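Local coordinates for protein putative MAR1 (Leishmania donovani, PDB 1X9G) that is of unknown function but belongs to the isochorismatase superfamily and may be a ribonuclease, at residues A[144-147]-A[148-151]; A[37-40]-A[41-45]; A[154-157]-A[158-162]; A[122-125]-A[126-130]. One frame throughout, in Å; residues are numbered along the deposited sequence.

Interaction 1 (A[144-147]-A[148-151])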
# COMPACT_ATOMS: atom_id res chain seq x y z
N SER A 144 2.10 14.04 13.39
CA SER A 144 3.06 13.50 14.34
C SER A 144 4.22 14.49 14.37
O SER A 144 4.37 15.28 13.44
CB SER A 144 3.56 12.13 13.89
OG SER A 144 2.57 11.14 14.16
N GLN A 145 5.05 14.47 15.41
CA GLN A 145 6.28 15.29 15.35
C GLN A 145 7.23 14.90 14.23
O GLN A 145 7.77 15.78 13.57
CB GLN A 145 6.99 15.31 16.69
CG GLN A 145 6.31 16.17 17.66
CD GLN A 145 6.88 16.04 19.04
OE1 GLN A 145 6.16 15.71 19.97
NE2 GLN A 145 8.19 16.29 19.18
N LYS A 146 7.44 13.60 14.02
CA LYS A 146 8.33 13.11 12.94
C LYS A 146 7.59 12.32 11.85
O LYS A 146 6.73 11.47 12.14
CB LYS A 146 9.45 12.23 13.52
CG LYS A 146 10.23 12.86 14.67
CD LYS A 146 11.32 13.78 14.11
CE LYS A 146 11.54 15.08 14.91
NZ LYS A 146 11.96 14.83 16.29
N LYS A 147 7.96 12.58 10.59
CA LYS A 147 7.45 11.88 9.38
C LYS A 147 7.42 10.37 9.51
O LYS A 147 6.38 9.76 9.24
CB LYS A 147 8.29 12.21 8.15
CG LYS A 147 8.11 13.64 7.65
CD LYS A 147 9.08 13.99 6.46
CE LYS A 147 8.57 15.27 5.63
NZ LYS A 147 8.97 16.61 6.22
N THR A 148 8.54 9.78 9.95
CA THR A 148 8.73 8.34 9.96
C THR A 148 7.70 7.66 10.85
O THR A 148 7.13 6.65 10.49
CB THR A 148 10.21 7.95 10.32
OG1 THR A 148 11.10 8.57 9.40
CG2 THR A 148 10.46 6.44 10.25
N ASP A 149 7.44 8.24 12.00
CA ASP A 149 6.44 7.72 12.91
C ASP A 149 5.05 7.84 12.29
O ASP A 149 4.25 6.93 12.37
CB ASP A 149 6.48 8.46 14.25
CG ASP A 149 7.82 8.28 15.03
OD1 ASP A 149 8.25 7.15 15.27
OD2 ASP A 149 8.40 9.28 15.46
N PHE A 150 4.76 8.98 11.68
CA PHE A 150 3.43 9.25 11.08
C PHE A 150 3.17 8.30 9.95
O PHE A 150 2.21 7.51 10.00
CB PHE A 150 3.37 10.69 10.57
CG PHE A 150 2.03 11.11 10.12
CD1 PHE A 150 1.73 11.21 8.74
CD2 PHE A 150 1.06 11.44 11.03
CE1 PHE A 150 0.49 11.59 8.30
CE2 PHE A 150 -0.20 11.84 10.60
CZ PHE A 150 -0.48 11.91 9.22
N LYS A 151 4.06 8.34 8.96
CA LYS A 151 3.93 7.60 7.72
C LYS A 151 3.71 6.10 7.96
O LYS A 151 2.92 5.48 7.27
CB LYS A 151 5.15 7.84 6.82
CG LYS A 151 5.14 9.22 6.11
CD LYS A 151 6.13 9.37 4.92
CE LYS A 151 5.68 8.46 3.69
NZ LYS A 151 6.73 8.21 2.58
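Lys146 and Lys147 hand their carbonyls to Phe150 and Lys151, and so set the first turn of a helix. Phe150 N reaches Lys146 O at 3.2 Å, whereas Lys151 N meets Lys147 O at 2.7 Å, with an N-H...O angle of 174°. Lys146 occupies the N-cap position. Its side chain lies alongside that of Asp149, both pointing the same way, and Asp149 OD2 comes to 3.7 Å from Lys146 CB. The contact is with the aliphatic root of the lysine; Lys146 NZ stays 6.6 Å from Asp149 OD2, so any attraction between the two charges is probably weak. Asp149 OD1 instead bonds Thr168 OG1 of the second subunit, and Thr148 OG1 bonds Leu200 O of that same neighbour. On another side of the turn, Ser144 OG sits at the edge of the Phe150 ring and in its plane, 3.5 Å from CD2. With CG anti to the backbone N of Phe150 (chi1 -172°), the ring presents this edge to the serine. The hydroxyl is itself hydrogen-bonded to His118 ND1, which ties the approach to the start of helix 117-130. The whole turn thus carries the chain out of strand 134-143, past Glu116, which accepts from Gln145 N, and into helix 147-158.

Interaction 2 (A[37-40]-A[41-45])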
# COMPACT_ATOMS: atom_id res chain seq x y z
N GLU A 37 4.45 20.02 12.40
CA GLU A 37 4.43 20.88 11.24
C GLU A 37 3.00 21.25 10.82
O GLU A 37 2.66 22.44 10.72
CB GLU A 37 5.21 20.20 10.11
CG GLU A 37 5.21 20.94 8.79
CD GLU A 37 6.52 20.76 8.03
OE1 GLU A 37 6.44 20.71 6.78
OE2 GLU A 37 7.61 20.65 8.67
N ASN A 38 2.14 20.25 10.62
CA ASN A 38 0.78 20.58 10.20
C ASN A 38 -0.24 20.76 11.35
O ASN A 38 -1.46 20.54 11.16
CB ASN A 38 0.25 19.59 9.12
CG ASN A 38 -0.22 18.34 9.71
OD1 ASN A 38 0.43 17.85 10.64
ND2 ASN A 38 -1.39 17.83 9.25
N PHE A 39 0.24 21.20 12.50
CA PHE A 39 -0.65 21.38 13.66
C PHE A 39 -1.83 22.26 13.32
O PHE A 39 -2.92 22.07 13.84
CB PHE A 39 0.08 21.98 14.86
CG PHE A 39 -0.76 22.02 16.12
CD1 PHE A 39 -0.81 20.92 16.96
CD2 PHE A 39 -1.50 23.15 16.45
CE1 PHE A 39 -1.59 20.95 18.14
CE2 PHE A 39 -2.28 23.19 17.64
CZ PHE A 39 -2.32 22.09 18.48
N ALA A 40 -1.57 23.23 12.45
CA ALA A 40 -2.55 24.21 12.10
C ALA A 40 -3.61 23.64 11.20
O ALA A 40 -4.80 23.92 11.39
CB ALA A 40 -1.87 25.48 11.50
N ASN A 41 -3.22 22.77 10.26
CA ASN A 41 -4.23 22.04 9.50
C ASN A 41 -5.11 21.14 10.37
O ASN A 41 -6.31 21.01 10.11
CB ASN A 41 -3.61 21.29 8.34
CG ASN A 41 -3.40 22.17 7.12
OD1 ASN A 41 -3.33 23.39 7.21
ND2 ASN A 41 -3.28 21.54 5.97
N CYS A 42 -4.52 20.54 11.41
CA CYS A 42 -5.32 19.79 12.39
C CYS A 42 -6.37 20.67 13.06
O CYS A 42 -7.51 20.23 13.29
CB CYS A 42 -4.42 19.18 13.46
SG CYS A 42 -3.30 17.98 12.82
N VAL A 43 -5.98 21.91 13.39
CA VAL A 43 -6.88 22.89 14.01
C VAL A 43 -8.00 23.23 13.03
O VAL A 43 -9.16 23.29 13.40
CB VAL A 43 -6.06 24.16 14.48
CG1 VAL A 43 -6.94 25.29 14.94
CG2 VAL A 43 -5.08 23.79 15.62
N PHE A 44 -7.63 23.41 11.77
CA PHE A 44 -8.56 23.77 10.72
C PHE A 44 -9.66 22.73 10.56
O PHE A 44 -10.84 23.09 10.35
CB PHE A 44 -7.83 23.95 9.38
CG PHE A 44 -8.74 24.15 8.22
CD1 PHE A 44 -9.28 25.42 7.93
CD2 PHE A 44 -9.13 23.07 7.43
CE1 PHE A 44 -10.18 25.61 6.84
CE2 PHE A 44 -10.03 23.25 6.34
CZ PHE A 44 -10.53 24.52 6.05
N VAL A 45 -9.27 21.46 10.66
CA VAL A 45 -10.14 20.31 10.46
C VAL A 45 -11.02 20.18 11.69
O VAL A 45 -12.20 19.87 11.57
CB VAL A 45 -9.30 18.98 10.18
CG1 VAL A 45 -10.15 17.74 10.32
CG2 VAL A 45 -8.67 19.01 8.82
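The carbonyl oxygens of Asn38, Phe39 and Ala40 accept from three successive amides of the next turn. Cys42 N binds Asn38 O at 3.1 Å, Val43 N binds Phe39 O at the same length, and Phe44 N binds Ala40 O at 2.9 Å. The straightest is the first, with an N-H...O angle of 163°. Asn38 is the N-cap residue, yet its side chain makes no capping bond. Its chi1 of 81° puts CG between the backbone N and carbonyl carbon, and the amide works away from the helix end: ND2 bonds Leu142 O and lies 4.1 Å from Cys42 SG, a loose van der Waals neighbour. Asn41 likewise spends its amide outside the turn, with ND2 bonded to Ile198 O near the C-terminus of the chain. The apolar part of the contact joins Phe39 to Val43. One branch of the valine, CG2, approaches the phenyl ring obliquely and comes to 3.5 Å from Phe39 CE2. Phe39 CG stands anti to the backbone N (chi1 -173°), which brings the CD2-CE2 side of the ring to that methyl. This first turn opens helix 39-55, the crossover between parallel strands 21-26 and 60-67, and one turn further on Val45 rests on Pro138 and Asp140 of strand 134-143.

Interaction 3 (A[154-157]-A[158-162])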
# COMPACT_ATOMS: atom_id res chain seq x y z
N ILE A 154 0.14 5.52 9.68
CA ILE A 154 -0.83 5.66 8.53
C ILE A 154 -0.97 4.42 7.64
O ILE A 154 -2.11 4.00 7.40
CB ILE A 154 -0.53 6.88 7.62
CG1 ILE A 154 -0.71 8.16 8.38
CG2 ILE A 154 -1.48 6.91 6.43
CD1 ILE A 154 -2.05 8.24 8.95
N LYS A 155 0.15 3.85 7.18
CA LYS A 155 0.12 2.56 6.47
C LYS A 155 -0.45 1.44 7.31
O LYS A 155 -1.23 0.68 6.83
CB LYS A 155 1.48 2.02 5.98
CG LYS A 155 2.50 2.94 5.43
CD LYS A 155 2.17 3.46 4.05
CE LYS A 155 3.49 3.59 3.21
NZ LYS A 155 3.18 3.95 1.79
N LEU A 156 -0.03 1.28 8.55
CA LEU A 156 -0.62 0.22 9.36
C LEU A 156 -2.16 0.35 9.28
O LEU A 156 -2.87 -0.60 8.97
CB LEU A 156 -0.23 0.39 10.83
CG LEU A 156 0.12 -0.87 11.59
CD1 LEU A 156 -0.17 -0.71 13.09
CD2 LEU A 156 -0.46 -2.19 10.97
N MET A 157 -2.65 1.52 9.64
CA MET A 157 -4.09 1.73 9.73
C MET A 157 -4.84 1.53 8.38
O MET A 157 -5.95 1.04 8.41
CB MET A 157 -4.43 3.12 10.29
CG MET A 157 -4.05 3.30 11.77
SD MET A 157 -4.60 4.86 12.54
CE MET A 157 -3.39 6.06 11.93
N SER A 158 -4.25 1.91 7.25
CA SER A 158 -4.77 1.62 5.90
C SER A 158 -5.01 0.11 5.63
O SER A 158 -5.73 -0.27 4.71
CB SER A 158 -3.77 2.12 4.85
OG SER A 158 -3.94 3.52 4.62
N SER A 159 -4.32 -0.74 6.38
CA SER A 159 -4.49 -2.17 6.23
C SER A 159 -5.54 -2.72 7.16
O SER A 159 -5.69 -3.91 7.24
CB SER A 159 -3.17 -2.88 6.48
OG SER A 159 -2.89 -2.86 7.89
N TRP A 160 -6.26 -1.85 7.88
CA TRP A 160 -7.28 -2.24 8.89
C TRP A 160 -8.73 -2.16 8.35
O TRP A 160 -9.68 -1.95 9.15
CB TRP A 160 -7.19 -1.36 10.17
CG TRP A 160 -5.96 -1.63 11.00
CD1 TRP A 160 -5.06 -2.66 10.81
CD2 TRP A 160 -5.48 -0.89 12.15
NE1 TRP A 160 -4.09 -2.61 11.77
CE2 TRP A 160 -4.33 -1.55 12.61
CE3 TRP A 160 -5.96 0.23 12.87
CZ2 TRP A 160 -3.60 -1.11 13.73
CZ3 TRP A 160 -5.24 0.67 14.00
CH2 TRP A 160 -4.05 -0.00 14.40
N GLY A 161 -8.91 -2.26 7.03
CA GLY A 161 -10.26 -2.19 6.44
C GLY A 161 -10.96 -3.51 6.75
O GLY A 161 -10.30 -4.44 7.20
N PRO A 162 -12.31 -3.60 6.52
CA PRO A 162 -13.27 -2.61 5.96
C PRO A 162 -13.82 -1.60 6.95
O PRO A 162 -14.46 -0.64 6.55
CB PRO A 162 -14.43 -3.47 5.47
CG PRO A 162 -14.35 -4.75 6.26
CD PRO A 162 -12.95 -4.91 6.79
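The C-terminal end of helix 147-158 closes here with a Met-aromatic contact between Met157 and Trp160, with Leu156 packed against the same indole, as the chain leaves the helix for strand 164-167 of the parallel sheet. The bonding pattern changes as the helix runs out. Ser158 N still reaches four residues back to Ile154 O at 3.0 Å, but Ser159 N then turns to Leu156 O and Trp160 N to Met157 O, bonds spanning three residues, and in both the donor stands well above the carbonyl plane. Leu156 O is gripped twice, for Ser159 OG also donates to it, in the carbonyl plane and on a lone pair, over a short 2.5 Å. The serine's chi1 of 74° folds its hydroxyl back to that carbonyl. The same oxygen lies over one face of the indole, toward its rim. Beside it, on that face, Met157 CA makes a CH-pi contact with the five-membered ring of Trp160, 4.2 Å from its centroid. Met157 SD is more distant and oblique to the six-membered ring, while Met157 CG packs against Trp160 CZ3 at 3.6 Å. Arg11 of the second subunit adds a cation-pi contact with the indole. Leu156 adds to the same side as Met157, near the rim: its CD1 touches Trp160 CZ2 at 3.5 Å, and its CD2 comes to 3.7 Å from Trp160 NE1.

Interaction 4 (A[122-125]-A[126-130])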
# COMPACT_ATOMS: atom_id res chain seq x y z
N LEU A 122 -3.46 6.25 16.88
CA LEU A 122 -3.27 4.84 16.59
C LEU A 122 -3.96 3.92 17.66
O LEU A 122 -4.79 3.08 17.34
CB LEU A 122 -1.77 4.56 16.38
CG LEU A 122 -1.37 3.12 15.99
CD1 LEU A 122 -1.71 2.77 14.53
CD2 LEU A 122 0.13 2.85 16.24
N GLN A 123 -3.64 4.11 18.94
CA GLN A 123 -4.28 3.31 20.03
C GLN A 123 -5.77 3.51 20.11
O GLN A 123 -6.54 2.55 20.30
CB GLN A 123 -3.60 3.56 21.39
CG GLN A 123 -2.09 3.33 21.29
CD GLN A 123 -1.38 3.23 22.61
OE1 GLN A 123 -1.87 2.61 23.55
NE2 GLN A 123 -0.16 3.79 22.68
N THR A 124 -6.18 4.76 19.92
CA THR A 124 -7.61 5.12 19.92
C THR A 124 -8.38 4.33 18.85
O THR A 124 -9.39 3.69 19.16
CB THR A 124 -7.75 6.60 19.66
OG1 THR A 124 -7.09 7.30 20.72
CG2 THR A 124 -9.16 7.01 19.56
N VAL A 125 -7.87 4.32 17.60
CA VAL A 125 -8.57 3.59 16.55
C VAL A 125 -8.57 2.08 16.73
O VAL A 125 -9.59 1.47 16.47
CB VAL A 125 -8.30 4.06 15.04
CG1 VAL A 125 -7.58 5.36 14.95
CG2 VAL A 125 -7.63 3.04 14.21
N ALA A 126 -7.49 1.45 17.19
CA ALA A 126 -7.55 -0.00 17.44
C ALA A 126 -8.65 -0.34 18.47
O ALA A 126 -9.37 -1.32 18.30
CB ALA A 126 -6.18 -0.59 17.84
N ASP A 127 -8.80 0.50 19.51
CA ASP A 127 -9.87 0.33 20.54
C ASP A 127 -11.29 0.51 19.97
O ASP A 127 -12.16 -0.34 20.17
CB ASP A 127 -9.68 1.25 21.76
CG ASP A 127 -8.46 0.88 22.65
OD1 ASP A 127 -7.95 1.81 23.30
OD2 ASP A 127 -8.02 -0.31 22.73
N LEU A 128 -11.51 1.60 19.26
CA LEU A 128 -12.73 1.77 18.47
C LEU A 128 -13.06 0.55 17.62
O LEU A 128 -14.20 0.10 17.61
CB LEU A 128 -12.60 3.00 17.59
CG LEU A 128 -13.09 4.37 18.10
CD1 LEU A 128 -13.67 4.32 19.55
CD2 LEU A 128 -12.03 5.49 17.89
N LEU A 129 -12.06 -0.00 16.91
CA LEU A 129 -12.33 -1.15 16.06
C LEU A 129 -12.80 -2.32 16.87
O LEU A 129 -13.76 -2.97 16.49
CB LEU A 129 -11.16 -1.53 15.12
CG LEU A 129 -10.91 -0.57 13.95
CD1 LEU A 129 -9.64 -0.91 13.18
CD2 LEU A 129 -12.11 -0.33 13.02
N ASP A 130 -12.12 -2.59 17.97
CA ASP A 130 -12.57 -3.58 18.95
C ASP A 130 -13.97 -3.37 19.52
O ASP A 130 -14.61 -4.34 19.93
CB ASP A 130 -11.54 -3.74 20.05
CG ASP A 130 -10.39 -4.62 19.61
OD1 ASP A 130 -9.42 -4.13 18.95
OD2 ASP A 130 -10.49 -5.85 19.85
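Helix 117-130, the crossover of the beta-alpha-beta unit that links strands 109-115 and 134-143, is regular through this region, where Thr124 and Leu128 stand one turn apart on a common side. Four backbone bonds run from each amide to the carbonyl four residues earlier: Ala126 N to Leu122 O, Asp127 N to Gln123 O, Leu128 N to Thr124 O at 3.0 Å, and Leu129 N to Val125 O at 2.9 Å. The bond from Leu128 is nearly linear, with an N-H...O angle of 176°. The polar side chains find their partners outside this turn. Thr124 OG1, anti to the carbonyl carbon at chi1 -62°, turns back to Cys120 O and also bonds Cys95 N, and the one hydroxyl ties the helix to the loop before helix 98-102. Asp127 OD1 is held by Ser94 OG in that loop, and Gln123 NE2 crosses to Leu174 O of the second subunit. Several apolar residues face the sheet and the neighbouring helix: Val125 and Leu129 lie on Val135 of strand 134-143, and Leu122 meets Leu156, while Ala126 packs on Leu12 of the second subunit. Leu128 also rests on Val135, and one branch, CD2, leans back on the preceding turn, 3.4 Å from Thr124 O and, methyl to methyl, 3.7 Å from Thr124 CG2.

Along the chain the order is interaction 2, interaction 4, interaction 1 and interaction 3, and all lie within the isochorismatase domain. Interactions 2 and 4 belong to crossover helices of the parallel sheet, with centres about 22 Å apart. Interactions 1 and 3 take the start and the end of helix 147-158, about 16 Å apart between centres. Apart from the chain connection between 1 and 3, only interactions 3 and 4 touch, with centres about 11 Å apart: Trp160 CZ3 meets Val125 CG2 at 3.4 Å, so the loop after helix 147-158 packs against helix 117-130. Interactions 1, 3 and 4 also reach the second subunit, so two helices and adjoining loops join in the assembly.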